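Local atomic coordinates of COPII coat assembly protein SEC16 (Saccharomyces cerevisiae, PDB entry 3MZK), a protein that helps initiate assembly of the COPII coat that forms transport vesicles at the endoplasmic reticulum and takes part in cargo selection and autophagy. Residues B[254-259]-B[282-287]; B[286-291]-B[298-303]. One frame throughout, in Å; residues are numbered along the deposited sequence.

Interaction 1 of 2, residues B[254-259]-B[282-287]; sequences SIVAAV and IEFGIF
Phe284 overlaps Val256 along one border of its ring. The methyl CG2 of Val256 lies at the ring edge, near its plane, 3.9 Å from both CD1 and CE1 of Phe284, so it touches the bond between these carbons rather than a single corner. Two torsions make this possible. CG of Phe284 is anti to the backbone N (chi1 -166°), carrying the ring out across the gap between the helices, while Val256 turns CG1 anti to its own N (chi1 177°) and leaves CG2 beside that N to meet the ring. Ile255 adds a looser approach: its CG2 is 4.2 Å from CE1 of Phe284, on an oblique line. The backbones stay well apart, with the CA atoms of Val256 and Phe284 9.0 Å from each other. The contact joins helices 252-261 and 275-290 within the ACE1-type alpha-helical solenoid of Sec16, in the Sec23-binding family region. No hydrogen bond crosses it, and the two segments bury 109 Å² between them, all through apolar side chains that are buried in the assembly. Ile235 of helix 231-240 and the ring of Phe280 also pack against Phe284, while Ile255 reaches Leu222 and Trp247.

Interaction 2 of 2, residues B[286-291]-B[298-303]; sequences IFLTKK and STLFII
Leu288 and Leu300 meet through their CD1 methyls, which lie 3.8 Å apart. The two side chains cross at about a right angle; CD1 of Leu288 does the touching, against CD1 and, more loosely at 4.2 Å, CG of Leu300. In both leucines CG stands anti to the carbonyl carbon and beside the backbone N (chi1 -69° in Leu288, -50° in Leu300). The second torsion of Leu288, 172°, puts CD1 anti to CA, and it is this methyl that makes the closest approach. The segments belong to helices 275-290 and 294-303, which run antiparallel and are joined by a short turn: a helical hairpin of the ACE1-type solenoid. Lys291 is the first residue to leave helical geometry at that turn. Further from the turn, Phe301 reaches the backbone of its partner helix. Its CG, too, is anti to the carbonyl carbon and beside the backbone N, and although its CB is not aimed at that helix, the far end of the ring gets there: CZ lies 4.2 Å from N of Ile286, in an oblique position, where the CA atoms of the same two residues are 9.2 Å apart. That N already donates to the carbonyl O of Ile282 within its helix, so the ring approaches a satisfied backbone group. The CB of Ile286 points away from helix 294-303, and its side chain packs on Val313, Met314 and Ser317. No hydrogen bond links the segments, which bury 141 Å². Around them, Leu288 also packs on Ala296 and Ala297, Leu300 on Trp252, and Phe301 meets the ring of Phe321.

Interactions 1 and 2 share helix 275-290, together with residues Ile286 and Phe287, and their centres are about 8 Å apart. Leu300 joins them: its CD1 lies 3.5 Å from CD1 of Phe284, and its CD2 is equally close to CG2 of Val256. One leucine of helix 294-303 thus touches both sides of interaction 1, so the two contacts adjoin where helices 252-261, 275-290 and 294-303 meet. Gly285, which follows Phe284 and precedes Ile286 in sequence, has its N 3.6 Å from CD1 of Leu300 and its O 3.5 Å from CZ of Phe301. Both contacts lie near the centre of the chain, inside the helical solenoid.

Interaction 1 of 2, residues B[254-259]-B[282-287]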
loop_
_atom_site.group_PDB
_atom_site.type_symbol
_atom_site.label_atom_id
_atom_site.label_comp_id
_atom_site.label_asym_id
_atom_site.label_seq_id
_atom_site.Cartn_x
_atom_site.Cartn_y
_atom_site.Cartn_z
ATOM N N SER B 254 -5.426 16.404 26.577
ATOM C CA SER B 254 -6.163 17.081 25.515
ATOM C C SER B 254 -5.491 16.900 24.159
ATOM O O SER B 254 -6.152 16.919 23.124
ATOM C CB SER B 254 -6.326 18.569 25.834
ATOM O OG SER B 254 -5.071 19.176 26.086
ATOM N N ILE B 255 -4.173 16.728 24.174
ATOM C CA ILE B 255 -3.414 16.512 22.947
ATOM C C ILE B 255 -3.800 15.190 22.288
ATOM O O ILE B 255 -4.210 15.153 21.134
ATOM C CB ILE B 255 -1.901 16.511 23.214
ATOM C CG1 ILE B 255 -1.453 17.874 23.742
ATOM C CG2 ILE B 255 -1.142 16.151 21.955
ATOM C CD1 ILE B 255 0.034 17.965 24.010
ATOM N N VAL B 256 -3.667 14.102 23.033
ATOM C CA VAL B 256 -4.052 12.795 22.530
ATOM C C VAL B 256 -5.524 12.795 22.121
ATOM O O VAL B 256 -5.889 12.233 21.093
ATOM C CB VAL B 256 -3.776 11.689 23.577
ATOM C CG1 VAL B 256 -4.240 10.331 23.068
ATOM C CG2 VAL B 256 -2.301 11.651 23.902
ATOM N N ALA B 257 -6.363 13.441 22.927
ATOM C CA ALA B 257 -7.797 13.505 22.654
ATOM C C ALA B 257 -8.084 14.185 21.319
ATOM O O ALA B 257 -8.980 13.772 20.586
ATOM C CB ALA B 257 -8.532 14.214 23.788
ATOM N N ALA B 258 -7.315 15.222 21.010
ATOM C CA ALA B 258 -7.454 15.927 19.743
ATOM C C ALA B 258 -7.131 15.005 18.576
ATOM O O ALA B 258 -7.855 14.974 17.578
ATOM C CB ALA B 258 -6.562 17.155 19.708
ATOM N N VAL B 259 -6.044 14.252 18.704
ATOM C CA VAL B 259 -5.635 13.330 17.653
ATOM C C VAL B 259 -6.687 12.253 17.410
ATOM O O VAL B 259 -7.086 12.012 16.273
ATOM C CB VAL B 259 -4.281 12.670 17.969
ATOM C CG1 VAL B 259 -4.006 11.531 17.004
ATOM C CG2 VAL B 259 -3.168 13.701 17.919
ATOM N N ILE B 282 2.998 5.802 20.500
ATOM C CA ILE B 282 4.211 5.217 21.040
ATOM C C ILE B 282 5.301 6.270 21.252
ATOM O O ILE B 282 5.866 6.373 22.338
ATOM C CB ILE B 282 4.705 4.084 20.152
ATOM C CG1 ILE B 282 3.607 3.025 20.029
ATOM C CG2 ILE B 282 5.978 3.488 20.716
ATOM C CD1 ILE B 282 3.944 1.902 19.080
ATOM N N GLU B 283 5.586 7.063 20.225
ATOM C CA GLU B 283 6.566 8.141 20.350
ATOM C C GLU B 283 6.275 9.057 21.535
ATOM O O GLU B 283 7.182 9.452 22.267
ATOM C CB GLU B 283 6.617 8.962 19.065
ATOM C CG GLU B 283 7.366 8.278 17.948
ATOM C CD GLU B 283 8.813 8.046 18.304
ATOM O OE1 GLU B 283 9.465 9.005 18.768
ATOM O OE2 GLU B 283 9.297 6.907 18.137
ATOM N N PHE B 284 5.003 9.392 21.714
ATOM C CA PHE B 284 4.584 10.298 22.773
ATOM C C PHE B 284 4.552 9.574 24.122
ATOM O O PHE B 284 4.801 10.177 25.169
ATOM C CB PHE B 284 3.207 10.886 22.449
ATOM C CG PHE B 284 2.835 12.066 23.297
ATOM C CD1 PHE B 284 1.509 12.393 23.505
ATOM C CD2 PHE B 284 3.810 12.857 23.874
ATOM C CE1 PHE B 284 1.160 13.482 24.283
ATOM C CE2 PHE B 284 3.469 13.942 24.652
ATOM C CZ PHE B 284 2.142 14.256 24.855
ATOM N N GLY B 285 4.241 8.281 24.089
ATOM C CA GLY B 285 4.273 7.454 25.284
ATOM C C GLY B 285 5.685 7.241 25.806
ATOM O O GLY B 285 5.878 6.894 26.969
ATOM N N ILE B 286 6.672 7.441 24.937
ATOM C CA ILE B 286 8.074 7.361 25.319
ATOM C C ILE B 286 8.485 8.656 25.995
ATOM O O ILE B 286 9.032 8.651 27.093
ATOM C CB ILE B 286 8.975 7.127 24.095
ATOM C CG1 ILE B 286 8.924 5.659 23.673
ATOM C CG2 ILE B 286 10.404 7.539 24.395
ATOM C CD1 ILE B 286 9.505 5.406 22.311
ATOM N N PHE B 287 8.209 9.769 25.330
ATOM C CA PHE B 287 8.489 11.082 25.888
ATOM C C PHE B 287 7.989 11.192 27.323
ATOM O O PHE B 287 8.713 11.645 28.207
ATOM C CB PHE B 287 7.844 12.165 25.022
ATOM C CG PHE B 287 7.729 13.496 25.699
ATOM C CD1 PHE B 287 8.811 14.357 25.749
ATOM C CD2 PHE B 287 6.536 13.893 26.276
ATOM C CE1 PHE B 287 8.705 15.584 26.368
ATOM C CE2 PHE B 287 6.424 15.119 26.898
ATOM C CZ PHE B 287 7.510 15.966 26.943
#

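Interaction 2 of 2, residues B[286-291]-B[298-303]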
loop_
_atom_site.group_PDB
_atom_site.type_symbol
_atom_site.label_atom_id
_atom_site.label_comp_id
_atom_site.label_asym_id
_atom_site.label_seq_id
_atom_site.Cartn_x
_atom_site.Cartn_y
_atom_site.Cartn_z
ATOM N N ILE B 286 6.672 7.441 24.937
ATOM C CA ILE B 286 8.074 7.361 25.319
ATOM C C ILE B 286 8.485 8.656 25.995
ATOM O O ILE B 286 9.032 8.651 27.093
ATOM C CB ILE B 286 8.975 7.127 24.095
ATOM C CG1 ILE B 286 8.924 5.659 23.673
ATOM C CG2 ILE B 286 10.404 7.539 24.395
ATOM C CD1 ILE B 286 9.505 5.406 22.311
ATOM N N PHE B 287 8.209 9.769 25.330
ATOM C CA PHE B 287 8.489 11.082 25.888
ATOM C C PHE B 287 7.989 11.192 27.323
ATOM O O PHE B 287 8.713 11.645 28.207
ATOM C CB PHE B 287 7.844 12.165 25.022
ATOM C CG PHE B 287 7.729 13.496 25.699
ATOM C CD1 PHE B 287 8.811 14.357 25.749
ATOM C CD2 PHE B 287 6.536 13.893 26.276
ATOM C CE1 PHE B 287 8.705 15.584 26.368
ATOM C CE2 PHE B 287 6.424 15.119 26.898
ATOM C CZ PHE B 287 7.510 15.966 26.943
ATOM N N LEU B 288 6.748 10.773 27.546
ATOM C CA LEU B 288 6.122 10.879 28.861
ATOM C C LEU B 288 6.864 10.060 29.906
ATOM O O LEU B 288 6.995 10.479 31.056
ATOM C CB LEU B 288 4.654 10.447 28.798
ATOM C CG LEU B 288 3.758 11.407 28.017
ATOM C CD1 LEU B 288 2.358 10.827 27.823
ATOM C CD2 LEU B 288 3.709 12.758 28.715
ATOM N N THR B 289 7.338 8.887 29.501
ATOM C CA THR B 289 8.127 8.034 30.376
ATOM C C THR B 289 9.360 8.776 30.875
ATOM O O THR B 289 9.591 8.876 32.079
ATOM C CB THR B 289 8.557 6.751 29.660
ATOM O OG1 THR B 289 7.395 5.977 29.335
ATOM C CG2 THR B 289 9.458 5.935 30.550
ATOM N N LYS B 290 10.141 9.308 29.946
ATOM C CA LYS B 290 11.303 10.108 30.300
ATOM C C LYS B 290 10.938 11.214 31.285
ATOM O O LYS B 290 11.609 11.400 32.293
ATOM C CB LYS B 290 11.943 10.717 29.050
ATOM C CG LYS B 290 12.436 9.692 28.047
ATOM C CD LYS B 290 13.424 8.745 28.688
ATOM C CE LYS B 290 13.940 7.720 27.698
ATOM N NZ LYS B 290 15.014 6.886 28.307
ATOM N N LYS B 291 9.875 11.951 30.996
ATOM C CA LYS B 291 9.492 13.066 31.856
ATOM C C LYS B 291 8.843 12.587 33.159
ATOM O O LYS B 291 8.182 13.360 33.856
ATOM C CB LYS B 291 8.583 14.050 31.109
ATOM N N SER B 298 1.582 4.792 29.980
ATOM C CA SER B 298 0.834 3.539 29.938
ATOM C C SER B 298 -0.543 3.716 29.319
ATOM O O SER B 298 -1.038 2.827 28.632
ATOM C CB SER B 298 0.696 2.938 31.340
ATOM O OG SER B 298 1.935 2.436 31.793
ATOM N N THR B 299 -1.164 4.861 29.576
ATOM C CA THR B 299 -2.447 5.179 28.954
ATOM C C THR B 299 -2.308 5.128 27.427
ATOM O O THR B 299 -3.072 4.437 26.751
ATOM C CB THR B 299 -2.974 6.560 29.411
ATOM O OG1 THR B 299 -3.044 6.599 30.840
ATOM C CG2 THR B 299 -4.352 6.829 28.849
ATOM N N LEU B 300 -1.315 5.833 26.891
ATOM C CA LEU B 300 -1.089 5.838 25.445
ATOM C C LEU B 300 -0.817 4.441 24.896
ATOM O O LEU B 300 -1.343 4.078 23.846
ATOM C CB LEU B 300 0.039 6.798 25.050
ATOM C CG LEU B 300 -0.058 8.215 25.623
ATOM C CD1 LEU B 300 0.808 9.180 24.830
ATOM C CD2 LEU B 300 -1.502 8.691 25.651
ATOM N N PHE B 301 -0.007 3.661 25.606
ATOM C CA PHE B 301 0.337 2.303 25.175
ATOM C C PHE B 301 -0.893 1.404 25.132
ATOM O O PHE B 301 -1.043 0.582 24.222
ATOM C CB PHE B 301 1.403 1.686 26.091
ATOM C CG PHE B 301 2.740 2.364 26.012
ATOM C CD1 PHE B 301 3.136 3.020 24.856
ATOM C CD2 PHE B 301 3.601 2.354 27.100
ATOM C CE1 PHE B 301 4.375 3.648 24.782
ATOM C CE2 PHE B 301 4.844 2.982 27.034
ATOM C CZ PHE B 301 5.232 3.629 25.873
ATOM N N ILE B 302 -1.762 1.562 26.126
ATOM C CA ILE B 302 -3.024 0.831 26.177
ATOM C C ILE B 302 -3.905 1.151 24.967
ATOM O O ILE B 302 -4.393 0.249 24.276
ATOM C CB ILE B 302 -3.796 1.158 27.463
ATOM C CG1 ILE B 302 -3.063 0.581 28.675
ATOM C CG2 ILE B 302 -5.210 0.613 27.394
ATOM C CD1 ILE B 302 -3.505 1.167 30.005
ATOM N N ILE B 303 -4.106 2.440 24.711
ATOM C CA ILE B 303 -4.885 2.866 23.555
ATOM C C ILE B 303 -4.277 2.312 22.275
ATOM O O ILE B 303 -4.994 1.905 21.364
ATOM C CB ILE B 303 -4.954 4.395 23.453
ATOM C CG1 ILE B 303 -5.615 4.984 24.697
ATOM C CG2 ILE B 303 -5.720 4.810 22.213
ATOM C CD1 ILE B 303 -5.542 6.490 24.757
#